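Local coordinates for protein CghA (Chaetomium globosum, PDB 6KBC) that belongs to a fungal family of two-domain beta proteins of the calycin type and holds the ligand WK1 in a pocket, at residues V102-P107 / G112-V117; F51-E56 / A190-D195; D172-V177 / V282-R287; N269-A274 / D301-E306. One frame throughout, in Å; residues are numbered along the deposited sequence.

Interaction 1: V102-P107 / G112-V117; sequences VTSDGP and GHVAGV
CG1 stands opposite the backbone N in both V102 (chi1 180°) and V114 (chi1 172°), and this shared torsion lets the two methyls meet at 3.7 Å, V102 CG1 on V114 CG1. The two valines lie diagonally across a beta hairpin formed by strands 99-105 and 113-119, and the branched residues suit an extended backbone whose face is covered, V102 by P35 and V114 by L33 and F135. G116, opposite V102 in a non-hydrogen-bonded pair, brings no side chain, and CG2 of V102 rests over its CA.

The backbone supplies the polar bonds. In the pair T103 and A115, T103 N gives to A115 O at 2.9 Å and A115 N returns to T103 O at 2.9 Å. Nearer the turn, D105 N to H113 O is 2.8 Å, while the return bond, H113 N to D105 O, is longer at 3.2 Å. Between these pairs V114 CA approaches T103 O at 3.1 Å, a CA-H...O contact. Past the last pair, a water accepts from G112 N at 3.1 Å.

On the face shared with T103 and A115, D105 and H113 run side by side, carboxylate and ring 20° apart. H113 ND1 makes only a weak bond to D105 OD2, at 3.5 Å, whereas NE2 bonds to OD2 of D136 on the next strand. An imidazole placed between two carboxylates would probably be stabilised in its doubly protonated, positively charged form.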
loop_
_atom_site.group_PDB
_atom_site.type_symbol
_atom_site.label_atom_id
_atom_site.label_comp_id
_atom_site.label_asym_id
_atom_site.label_seq_id
_atom_site.Cartn_x
_atom_site.Cartn_y
_atom_site.Cartn_z
ATOM N N VAL A 102 -0.070 18.411 -7.540
ATOM C CA VAL A 102 0.783 18.204 -6.379
ATOM C C VAL A 102 1.769 19.354 -6.307
ATOM O O VAL A 102 2.425 19.680 -7.301
ATOM C CB VAL A 102 1.524 16.858 -6.437
ATOM C CG1 VAL A 102 2.402 16.696 -5.196
ATOM C CG2 VAL A 102 0.522 15.724 -6.550
ATOM N N THR A 103 1.864 19.967 -5.137
ATOM C CA THR A 103 2.797 21.048 -4.895
ATOM C C THR A 103 3.721 20.660 -3.756
ATOM O O THR A 103 3.323 19.948 -2.832
ATOM C CB THR A 103 2.061 22.344 -4.555
ATOM O OG1 THR A 103 1.408 22.193 -3.289
ATOM C CG2 THR A 103 1.020 22.660 -5.616
ATOM N N SER A 104 4.962 21.119 -3.834
ATOM C CA SER A 104 5.923 20.954 -2.755
ATOM C C SER A 104 6.464 22.332 -2.404
ATOM O O SER A 104 7.012 23.021 -3.271
ATOM C CB SER A 104 7.051 20.005 -3.158
ATOM O OG SER A 104 7.915 19.768 -2.066
ATOM N N ASP A 105 6.305 22.730 -1.144
ATOM C CA ASP A 105 6.685 24.059 -0.676
ATOM C C ASP A 105 8.075 24.010 -0.062
ATOM O O ASP A 105 8.298 23.291 0.917
ATOM C CB ASP A 105 5.685 24.598 0.347
ATOM C CG ASP A 105 4.319 24.854 -0.247
ATOM O OD1 ASP A 105 4.228 25.060 -1.479
ATOM O OD2 ASP A 105 3.336 24.863 0.524
ATOM N N GLY A 106 8.987 24.805 -0.609
ATOM C CA GLY A 106 10.334 24.890 -0.100
ATOM C C GLY A 106 11.328 24.799 -1.236
ATOM O O GLY A 106 10.973 24.446 -2.364
ATOM N N PRO A 107 12.596 25.119 -0.964
ATOM C CA PRO A 107 13.595 25.060 -2.042
ATOM C C PRO A 107 13.960 23.641 -2.454
ATOM O O PRO A 107 14.334 23.429 -3.615
ATOM C CB PRO A 107 14.793 25.809 -1.441
ATOM C CG PRO A 107 14.675 25.537 0.030
ATOM C CD PRO A 107 13.185 25.568 0.311
ATOM N N GLY A 112 10.027 19.032 1.101
ATOM C CA GLY A 112 9.138 20.153 1.280
ATOM C C GLY A 112 7.769 19.688 1.729
ATOM O O GLY A 112 7.426 18.502 1.663
ATOM N N HIS A 113 6.989 20.648 2.207
ATOM C CA HIS A 113 5.595 20.400 2.536
ATOM C C HIS A 113 4.819 20.135 1.251
ATOM O O HIS A 113 4.779 20.988 0.359
ATOM C CB HIS A 113 5.021 21.594 3.298
ATOM C CG HIS A 113 3.533 21.562 3.438
ATOM N ND1 HIS A 113 2.683 22.079 2.484
ATOM C CD2 HIS A 113 2.742 21.070 4.420
ATOM C CE1 HIS A 113 1.431 21.908 2.872
ATOM N NE2 HIS A 113 1.440 21.300 4.046
ATOM N N VAL A 114 4.214 18.948 1.148
ATOM C CA VAL A 114 3.558 18.496 -0.073
ATOM C C VAL A 114 2.050 18.535 0.116
ATOM O O VAL A 114 1.533 18.139 1.167
ATOM C CB VAL A 114 4.016 17.073 -0.463
ATOM C CG1 VAL A 114 3.180 16.543 -1.614
ATOM C CG2 VAL A 114 5.479 17.068 -0.823
ATOM N N ALA A 115 1.343 18.991 -0.910
ATOM C CA ALA A 115 -0.111 18.969 -0.938
ATOM C C ALA A 115 -0.561 18.439 -2.284
ATOM O O ALA A 115 -0.092 18.903 -3.327
ATOM C CB ALA A 115 -0.702 20.364 -0.701
ATOM N N GLY A 116 -1.457 17.468 -2.263
ATOM C CA GLY A 116 -2.005 16.897 -3.480
ATOM C C GLY A 116 -3.501 17.124 -3.502
ATOM O O GLY A 116 -4.160 17.035 -2.465
ATOM N N VAL A 117 -4.024 17.453 -4.681
ATOM C CA VAL A 117 -5.455 17.677 -4.836
ATOM C C VAL A 117 -5.940 17.033 -6.126
ATOM O O VAL A 117 -5.581 17.453 -7.230
ATOM C CB VAL A 117 -5.815 19.178 -4.802
ATOM C CG1 VAL A 117 -7.323 19.343 -4.720
ATOM C CG2 VAL A 117 -5.145 19.889 -3.627
HETATM O O HOH W 1 -1.592 21.099 -4.704
HETATM O O HOH W 2 8.709 17.541 -1.250
#

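Interaction 2: F51-E56 / A190-D195; sequences FDAMAE and ANATVD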
loop_
_atom_site.group_PDB
_atom_site.type_symbol
_atom_site.label_atom_id
_atom_site.label_comp_id
_atom_site.label_asym_id
_atom_site.label_seq_id
_atom_site.Cartn_x
_atom_site.Cartn_y
_atom_site.Cartn_z
ATOM N N PHE A 51 -2.577 6.162 1.550
ATOM C CA PHE A 51 -2.762 6.513 2.954
ATOM C C PHE A 51 -3.779 5.549 3.536
ATOM O O PHE A 51 -4.828 5.325 2.934
ATOM C CB PHE A 51 -3.275 7.955 3.145
ATOM C CG PHE A 51 -2.406 9.013 2.513
ATOM C CD1 PHE A 51 -2.510 9.296 1.161
ATOM C CD2 PHE A 51 -1.514 9.745 3.285
ATOM C CE1 PHE A 51 -1.709 10.287 0.582
ATOM C CE2 PHE A 51 -0.717 10.736 2.717
ATOM C CZ PHE A 51 -0.818 11.003 1.363
ATOM N N ASP A 52 -3.502 4.999 4.713
ATOM C CA ASP A 52 -4.478 4.077 5.268
ATOM C C ASP A 52 -4.550 4.220 6.779
ATOM O O ASP A 52 -3.766 4.938 7.408
ATOM C CB ASP A 52 -4.187 2.613 4.885
ATOM C CG ASP A 52 -2.808 2.152 5.310
ATOM O OD1 ASP A 52 -2.258 2.720 6.286
ATOM O OD2 ASP A 52 -2.274 1.205 4.676
ATOM N N ALA A 53 -5.505 3.502 7.354
ATOM C CA ALA A 53 -5.717 3.535 8.788
ATOM C C ALA A 53 -6.536 2.310 9.144
ATOM O O ALA A 53 -7.439 1.934 8.399
ATOM C CB ALA A 53 -6.467 4.802 9.199
ATOM N N MET A 54 -6.228 1.682 10.268
ATOM C CA MET A 54 -7.169 0.691 10.749
ATOM C C MET A 54 -7.179 0.706 12.256
ATOM O O MET A 54 -6.188 1.069 12.884
ATOM C CB MET A 54 -6.827 -0.702 10.262
ATOM C CG MET A 54 -5.529 -1.218 10.809
ATOM S SD MET A 54 -5.363 -2.857 10.098
ATOM C CE MET A 54 -6.647 -3.738 10.958
ATOM N N ALA A 55 -8.286 0.229 12.813
ATOM C CA ALA A 55 -8.412 0.130 14.256
ATOM C C ALA A 55 -7.470 -0.946 14.762
ATOM O O ALA A 55 -7.205 -1.938 14.077
ATOM C CB ALA A 55 -9.862 -0.185 14.661
ATOM N N GLU A 56 -6.950 -0.751 15.975
ATOM C CA GLU A 56 -5.962 -1.702 16.466
ATOM C C GLU A 56 -6.568 -3.078 16.715
ATOM O O GLU A 56 -5.823 -4.057 16.835
ATOM C CB GLU A 56 -5.312 -1.183 17.746
ATOM C CG GLU A 56 -6.111 -1.451 18.983
ATOM C CD GLU A 56 -5.425 -0.969 20.255
ATOM O OE1 GLU A 56 -6.156 -0.727 21.237
ATOM O OE2 GLU A 56 -4.188 -0.770 20.260
ATOM N N ALA A 190 2.203 5.123 11.815
ATOM C CA ALA A 190 1.673 6.360 12.367
ATOM C C ALA A 190 0.485 6.049 13.262
ATOM O O ALA A 190 -0.258 5.093 13.016
ATOM C CB ALA A 190 1.241 7.315 11.253
ATOM N N ASN A 191 0.315 6.853 14.316
ATOM C CA ASN A 191 -0.999 6.955 14.937
ATOM C C ASN A 191 -1.954 7.538 13.922
ATOM O O ASN A 191 -1.669 8.567 13.308
ATOM C CB ASN A 191 -0.990 7.857 16.179
ATOM C CG ASN A 191 -0.223 7.268 17.315
ATOM O OD1 ASN A 191 0.542 7.967 17.984
ATOM N ND2 ASN A 191 -0.402 5.971 17.546
ATOM N N ALA A 192 -3.088 6.886 13.736
ATOM C CA ALA A 192 -4.040 7.314 12.735
ATOM C C ALA A 192 -5.310 7.790 13.422
ATOM O O ALA A 192 -5.728 7.233 14.442
ATOM C CB ALA A 192 -4.348 6.179 11.751
ATOM N N THR A 193 -5.892 8.857 12.896
ATOM C CA THR A 193 -7.252 9.209 13.246
ATOM C C THR A 193 -8.090 9.214 11.986
ATOM O O THR A 193 -7.597 9.476 10.884
ATOM C CB THR A 193 -7.354 10.576 13.941
ATOM O OG1 THR A 193 -7.185 11.617 12.968
ATOM C CG2 THR A 193 -6.305 10.705 15.014
ATOM N N VAL A 194 -9.364 8.901 12.163
ATOM C CA VAL A 194 -10.331 8.922 11.085
ATOM C C VAL A 194 -11.594 9.596 11.595
ATOM O O VAL A 194 -12.036 9.341 12.719
ATOM C CB VAL A 194 -10.616 7.493 10.590
ATOM C CG1 VAL A 194 -11.778 7.490 9.665
ATOM C CG2 VAL A 194 -9.367 6.921 9.907
ATOM N N ASP A 195 -12.182 10.448 10.769
ATOM C CA ASP A 195 -13.479 11.020 11.112
ATOM C C ASP A 195 -14.186 11.227 9.775
ATOM O O ASP A 195 -14.047 12.265 9.125
ATOM C CB ASP A 195 -13.327 12.303 11.922
ATOM C CG ASP A 195 -14.662 12.933 12.293
ATOM O OD1 ASP A 195 -15.713 12.323 12.007
ATOM O OD2 ASP A 195 -14.648 14.005 12.937
#
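The methyl group of A53 lies over the methyl of A192 and one branch of V194, filling the gap between two strands that face each other in the calycin-like beta fold of the N-terminal domain. Strands 46-54 and 181-200 are not hydrogen-bonded partners here; strand 223-231 pairs with both, and the contact between them is made by side chains alone. Small residues suit this place, because the backbones come as close as 5.7 Å between A53 CA and A192 CA, leaving little room for longer groups. L158 also touches A53 and M214 touches V194, so the patch is buried among apolar neighbours.

Alternation along strand 46-54 gives its other side a different task. The side chains of D52 and M54 leave on that side: D52 OD2 forms a salt bridge with R246 NE, and M54 packs on W385 and M387.

The A192 methyl points at the flank of the A53 methyl, with A53 CB 3.6 Å from A192 CB. A53 CB itself points, within about 25°, at V194 CG2. With CG1 of V194 anti to its backbone N (chi1 170°), CG2 is left beside that N and comes within 3.7 Å of A53 CB.

Interaction 3: D172-V177 / V282-R287; sequences DREAEV and VSNALR
Hydrogen bonding across this contact comes from R173, whose NH2 donates a hydrogen bond to the backbone O of L286 at 2.9 Å. The acceptor lies at the edge of the guanidinium, close to its plane, although the donor is tilted 34° from the plane of the carbonyl. The bend at chi2 (61°) turns the long arginine chain so that its guanidinium reaches L286 O. On the way the guanidinium passes alongside the leucine side chain, NH1 of R173 lying 3.8 Å from CB of L286, as the two side chains slide past each other in opposite directions.

Apolar contact centres on L286. Its CD1 sits against the short helical turn, 3.9 Å from E174 CA and 4.0 Å from E174 CG, so the methylene part of the glutamate serves as a greasy surface. The leucine also leans on N272, whose ND2 donates to the carbonyls of E174 and E176 and so ties the same turn to strand 269-277.

Polar groups approach without bonding at the E174 and N284 pair. E174 OE1 and N284 ND2 are 4.1 Å apart, and the carboxylate and amide planes stand nearly perpendicular, 82° from each other. The stronger partner of the glutamate is the backbone N of Q170, met by OE2; N284 holds to D301 through its own backbone N.

Overall this is a surface contact at the interface of two domains: a short, weakly bonded helical turn of the N-terminal calycin-like domain packed against L286 and N284 on the 282-287 segment of the C-terminal one.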
loop_
_atom_site.group_PDB
_atom_site.type_symbol
_atom_site.label_atom_id
_atom_site.label_comp_id
_atom_site.label_asym_id
_atom_site.label_seq_id
_atom_site.Cartn_x
_atom_site.Cartn_y
_atom_site.Cartn_z
ATOM N N ASP A 172 18.639 3.880 -4.881
ATOM C CA ASP A 172 17.614 3.438 -5.817
ATOM C C ASP A 172 17.161 2.018 -5.503
ATOM O O ASP A 172 15.965 1.713 -5.572
ATOM C CB ASP A 172 18.134 3.524 -7.252
ATOM C CG ASP A 172 18.181 4.945 -7.767
ATOM O OD1 ASP A 172 18.335 5.874 -6.940
ATOM O OD2 ASP A 172 18.043 5.129 -8.994
ATOM N N ARG A 173 18.107 1.143 -5.147
ATOM C CA ARG A 173 17.792 -0.250 -4.838
ATOM C C ARG A 173 16.814 -0.353 -3.669
ATOM O O ARG A 173 15.886 -1.167 -3.694
ATOM C CB ARG A 173 19.087 -1.007 -4.526
ATOM C CG ARG A 173 18.913 -2.462 -4.091
ATOM C CD ARG A 173 18.255 -3.260 -5.197
ATOM N NE ARG A 173 17.956 -4.634 -4.804
ATOM C CZ ARG A 173 16.870 -4.998 -4.129
ATOM N NH1 ARG A 173 15.987 -4.077 -3.750
ATOM N NH2 ARG A 173 16.667 -6.285 -3.842
ATOM N N GLU A 174 17.011 0.466 -2.634
ATOM C CA GLU A 174 16.144 0.409 -1.462
ATOM C C GLU A 174 14.745 0.943 -1.733
ATOM O O GLU A 174 13.821 0.625 -0.981
ATOM C CB GLU A 174 16.797 1.172 -0.318
ATOM C CG GLU A 174 18.161 0.608 0.044
ATOM C CD GLU A 174 18.613 1.026 1.434
ATOM O OE1 GLU A 174 19.383 0.274 2.070
ATOM O OE2 GLU A 174 18.199 2.117 1.883
ATOM N N ALA A 175 14.557 1.728 -2.785
ATOM C CA ALA A 175 13.230 2.197 -3.147
ATOM C C ALA A 175 12.493 1.228 -4.052
ATOM O O ALA A 175 11.279 1.369 -4.241
ATOM C CB ALA A 175 13.322 3.559 -3.843
ATOM N N GLU A 176 13.202 0.260 -4.621
ATOM C CA GLU A 176 12.607 -0.624 -5.600
ATOM C C GLU A 176 11.690 -1.631 -4.922
ATOM O O GLU A 176 11.972 -2.102 -3.818
ATOM C CB GLU A 176 13.709 -1.361 -6.360
ATOM C CG GLU A 176 14.432 -0.484 -7.367
ATOM C CD GLU A 176 15.395 -1.276 -8.238
ATOM O OE1 GLU A 176 15.999 -2.251 -7.733
ATOM O OE2 GLU A 176 15.528 -0.925 -9.428
ATOM N N VAL A 177 10.597 -1.957 -5.600
ATOM C CA VAL A 177 9.825 -3.166 -5.325
ATOM C C VAL A 177 10.027 -4.206 -6.421
ATOM O O VAL A 177 9.597 -5.359 -6.258
ATOM C CB VAL A 177 8.326 -2.840 -5.162
ATOM C CG1 VAL A 177 7.752 -2.336 -6.474
ATOM C CG2 VAL A 177 7.530 -4.023 -4.602
ATOM N N VAL A 282 13.877 -4.398 12.400
ATOM C CA VAL A 282 14.583 -5.636 12.690
ATOM C C VAL A 282 14.723 -6.514 11.457
ATOM O O VAL A 282 15.551 -7.440 11.462
ATOM C CB VAL A 282 13.918 -6.403 13.854
ATOM C CG1 VAL A 282 14.001 -5.563 15.154
ATOM C CG2 VAL A 282 12.464 -6.759 13.537
ATOM N N SER A 283 13.983 -6.223 10.390
ATOM C CA SER A 283 14.235 -6.823 9.084
ATOM C C SER A 283 13.948 -5.767 8.026
ATOM O O SER A 283 12.800 -5.348 7.853
ATOM C CB SER A 283 13.379 -8.075 8.863
ATOM O OG SER A 283 13.750 -8.740 7.655
ATOM N N ASN A 284 14.992 -5.330 7.326
ATOM C CA ASN A 284 14.844 -4.452 6.169
ATOM C C ASN A 284 14.804 -5.350 4.938
ATOM O O ASN A 284 15.822 -5.605 4.283
ATOM C CB ASN A 284 15.989 -3.445 6.121
ATOM C CG ASN A 284 15.885 -2.496 4.950
ATOM O OD1 ASN A 284 14.844 -2.381 4.325
ATOM N ND2 ASN A 284 16.978 -1.804 4.651
ATOM N N ALA A 285 13.612 -5.839 4.618
ATOM C CA ALA A 285 13.469 -6.998 3.735
ATOM C C ALA A 285 13.289 -6.522 2.301
ATOM O O ALA A 285 12.184 -6.184 1.870
ATOM C CB ALA A 285 12.310 -7.876 4.189
ATOM N N LEU A 286 14.386 -6.505 1.554
ATOM C CA LEU A 286 14.356 -6.190 0.135
ATOM C C LEU A 286 14.578 -7.438 -0.707
ATOM O O LEU A 286 14.779 -7.338 -1.922
ATOM C CB LEU A 286 15.416 -5.140 -0.180
ATOM C CG LEU A 286 15.212 -3.848 0.613
ATOM C CD1 LEU A 286 16.417 -2.943 0.423
ATOM C CD2 LEU A 286 13.901 -3.155 0.188
ATOM N N ARG A 287 14.557 -8.604 -0.072
ATOM C CA ARG A 287 14.733 -9.894 -0.720
ATOM C C ARG A 287 13.525 -10.765 -0.382
ATOM O O ARG A 287 13.158 -10.893 0.790
ATOM C CB ARG A 287 16.038 -10.551 -0.246
ATOM C CG ARG A 287 16.285 -11.968 -0.779
ATOM C CD ARG A 287 17.558 -12.546 -0.158
ATOM N NE ARG A 287 18.757 -11.901 -0.703
ATOM C CZ ARG A 287 19.994 -12.237 -0.371
ATOM N NH1 ARG A 287 20.201 -13.206 0.509
ATOM N NH2 ARG A 287 21.021 -11.606 -0.924
#

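Interaction 4: N269-A274 / D301-E306; sequences NTVNAA and DAVRTE
V271 presents both its methyls to V303, and through them two strands of the calycin-like C-terminal domain, 269-277 and 302-308, pack on each other without any backbone hydrogen bond between the two segments. The tight part is wholly apolar. V303 CG1 is its meeting point, 3.7 Å from V271 CG2 and 3.8 Å from V271 CG1. Holding CG1 between the backbone N and carbonyl carbon (chi1 66°) aims that methyl across the gap, where A273 CB joins it at 4.0 Å. Branched valines fill the wider space, while the small A273 fits where A285 and F329 already press on both it and V303.

Toward N269 and T305 the strands diverge, direct contact gives way, and a water spans the opening. It accepts a hydrogen bond from N269 ND2 at 3.0 Å and is also bonded to T305 OG1 at 3.0 Å. Polar side chains suit this looser end: N269 OD1 has a further partner in S288 OG, and T305 OG1 one in R258 NE.

R304 points away from the valines and serves the other face of its strand. Its NE forms a salt bridge with E328 OE2 on strand 324-330, and its NH1 bonds to P291 O. NH1 also reaches E306 OE2 at 2.9 Å in a salt bridge; the oxygen lies in the guanidinium plane, yet the nitrogen approaches from above the carboxylate, 60° out of its plane.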
loop_
_atom_site.group_PDB
_atom_site.type_symbol
_atom_site.label_atom_id
_atom_site.label_comp_id
_atom_site.label_asym_id
_atom_site.label_seq_id
_atom_site.Cartn_x
_atom_site.Cartn_y
_atom_site.Cartn_z
ATOM N N ASN A 269 10.713 -12.964 -7.965
ATOM C CA ASN A 269 10.115 -12.768 -6.652
ATOM C C ASN A 269 10.785 -11.543 -6.048
ATOM O O ASN A 269 11.976 -11.592 -5.719
ATOM C CB ASN A 269 10.343 -14.015 -5.802
ATOM C CG ASN A 269 9.325 -14.182 -4.697
ATOM O OD1 ASN A 269 8.515 -13.297 -4.421
ATOM N ND2 ASN A 269 9.368 -15.331 -4.046
ATOM N N THR A 270 10.049 -10.437 -5.947
ATOM C CA THR A 270 10.628 -9.195 -5.445
ATOM C C THR A 270 9.749 -8.607 -4.348
ATOM O O THR A 270 8.542 -8.872 -4.278
ATOM C CB THR A 270 10.830 -8.161 -6.569
ATOM O OG1 THR A 270 9.565 -7.777 -7.122
ATOM C CG2 THR A 270 11.697 -8.748 -7.694
ATOM N N VAL A 271 10.356 -7.771 -3.501
ATOM C CA VAL A 271 9.640 -7.268 -2.334
ATOM C C VAL A 271 10.310 -6.006 -1.816
ATOM O O VAL A 271 11.533 -5.854 -1.865
ATOM C CB VAL A 271 9.548 -8.344 -1.218
ATOM C CG1 VAL A 271 10.899 -8.572 -0.562
ATOM C CG2 VAL A 271 8.522 -7.957 -0.176
ATOM N N ASN A 272 9.496 -5.112 -1.286
ATOM C CA ASN A 272 9.978 -4.032 -0.439
ATOM C C ASN A 272 9.163 -4.130 0.843
ATOM O O ASN A 272 7.958 -3.889 0.823
ATOM C CB ASN A 272 9.803 -2.688 -1.132
ATOM C CG ASN A 272 10.588 -1.599 -0.450
ATOM O OD1 ASN A 272 10.356 -1.315 0.729
ATOM N ND2 ASN A 272 11.574 -1.036 -1.155
ATOM N N ALA A 273 9.804 -4.555 1.928
ATOM C CA ALA A 273 9.080 -4.897 3.142
ATOM C C ALA A 273 9.920 -4.522 4.344
ATOM O O ALA A 273 11.141 -4.355 4.255
ATOM C CB ALA A 273 8.732 -6.391 3.212
ATOM N N ALA A 274 9.259 -4.452 5.491
ATOM C CA ALA A 274 9.961 -4.101 6.710
ATOM C C ALA A 274 9.232 -4.711 7.892
ATOM O O ALA A 274 7.997 -4.735 7.924
ATOM C CB ALA A 274 10.062 -2.578 6.871
ATOM N N ASP A 301 18.793 -9.485 4.996
ATOM C CA ASP A 301 17.434 -9.426 5.505
ATOM C C ASP A 301 16.481 -9.854 4.394
ATOM O O ASP A 301 16.680 -9.538 3.216
ATOM C CB ASP A 301 17.086 -8.013 5.967
ATOM C CG ASP A 301 17.784 -7.596 7.276
ATOM O OD1 ASP A 301 18.598 -8.354 7.870
ATOM O OD2 ASP A 301 17.492 -6.464 7.708
ATOM N N ALA A 302 15.431 -10.569 4.764
ATOM C CA ALA A 302 14.560 -11.089 3.729
ATOM C C ALA A 302 13.197 -11.352 4.335
ATOM O O ALA A 302 13.040 -11.421 5.558
ATOM C CB ALA A 302 15.142 -12.368 3.104
ATOM N N VAL A 303 12.205 -11.465 3.463
ATOM C CA VAL A 303 10.893 -11.921 3.878
ATOM C C VAL A 303 10.460 -13.009 2.914
ATOM O O VAL A 303 10.779 -12.958 1.722
ATOM C CB VAL A 303 9.866 -10.774 3.945
ATOM C CG1 VAL A 303 9.593 -10.199 2.580
ATOM C CG2 VAL A 303 8.572 -11.274 4.610
ATOM N N ARG A 304 9.799 -14.027 3.448
ATOM C CA ARG A 304 9.140 -15.053 2.657
ATOM C C ARG A 304 7.641 -14.883 2.821
ATOM O O ARG A 304 7.143 -14.819 3.952
ATOM C CB ARG A 304 9.593 -16.437 3.120
ATOM C CG ARG A 304 8.979 -17.599 2.342
ATOM C CD ARG A 304 9.587 -18.867 2.846
ATOM N NE ARG A 304 9.323 -19.106 4.270
ATOM C CZ ARG A 304 8.231 -19.720 4.724
ATOM N NH1 ARG A 304 7.309 -20.144 3.868
ATOM N NH2 ARG A 304 8.065 -19.921 6.026
ATOM N N THR A 305 6.929 -14.761 1.707
ATOM C CA THR A 305 5.473 -14.697 1.705
ATOM C C THR A 305 4.950 -16.035 1.189
ATOM O O THR A 305 5.325 -16.457 0.093
ATOM C CB THR A 305 4.977 -13.567 0.810
ATOM O OG1 THR A 305 5.354 -13.864 -0.549
ATOM C CG2 THR A 305 5.568 -12.207 1.263
ATOM N N GLU A 306 4.093 -16.703 1.961
ATOM C CA GLU A 306 3.596 -18.021 1.553
ATOM C C GLU A 306 2.087 -18.057 1.702
ATOM O O GLU A 306 1.562 -17.810 2.795
ATOM C CB GLU A 306 4.230 -19.151 2.376
ATOM C CG GLU A 306 3.555 -20.494 2.106
ATOM C CD GLU A 306 4.190 -21.658 2.855
ATOM O OE1 GLU A 306 4.162 -22.780 2.317
ATOM O OE2 GLU A 306 4.755 -21.438 3.953
HETATM O O HOH W 3 6.605 -15.231 -2.858
#

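Interactions 3 and 4 form one neighbourhood, their centres 8 Å apart: V177 O lies 2.6 Å from T270 OG1 and N284 N 2.8 Å from D301 OD2, both probable hydrogen bonds. Interaction 3 joins the two domains, whereas interaction 4 packs the C-terminal one internally. Interactions 1 and 2 both belong to the N-terminal domain, with centres 22 Å apart and nearest atoms about 7 Å apart. The most widely separated are interactions 1 and 4, with centres 31 Å apart. None of interactions 2 to 4 reaches the bound WK1: the side chains of V271, A53 and R173 stand about 11, 13 and 14 Å from it, respectively.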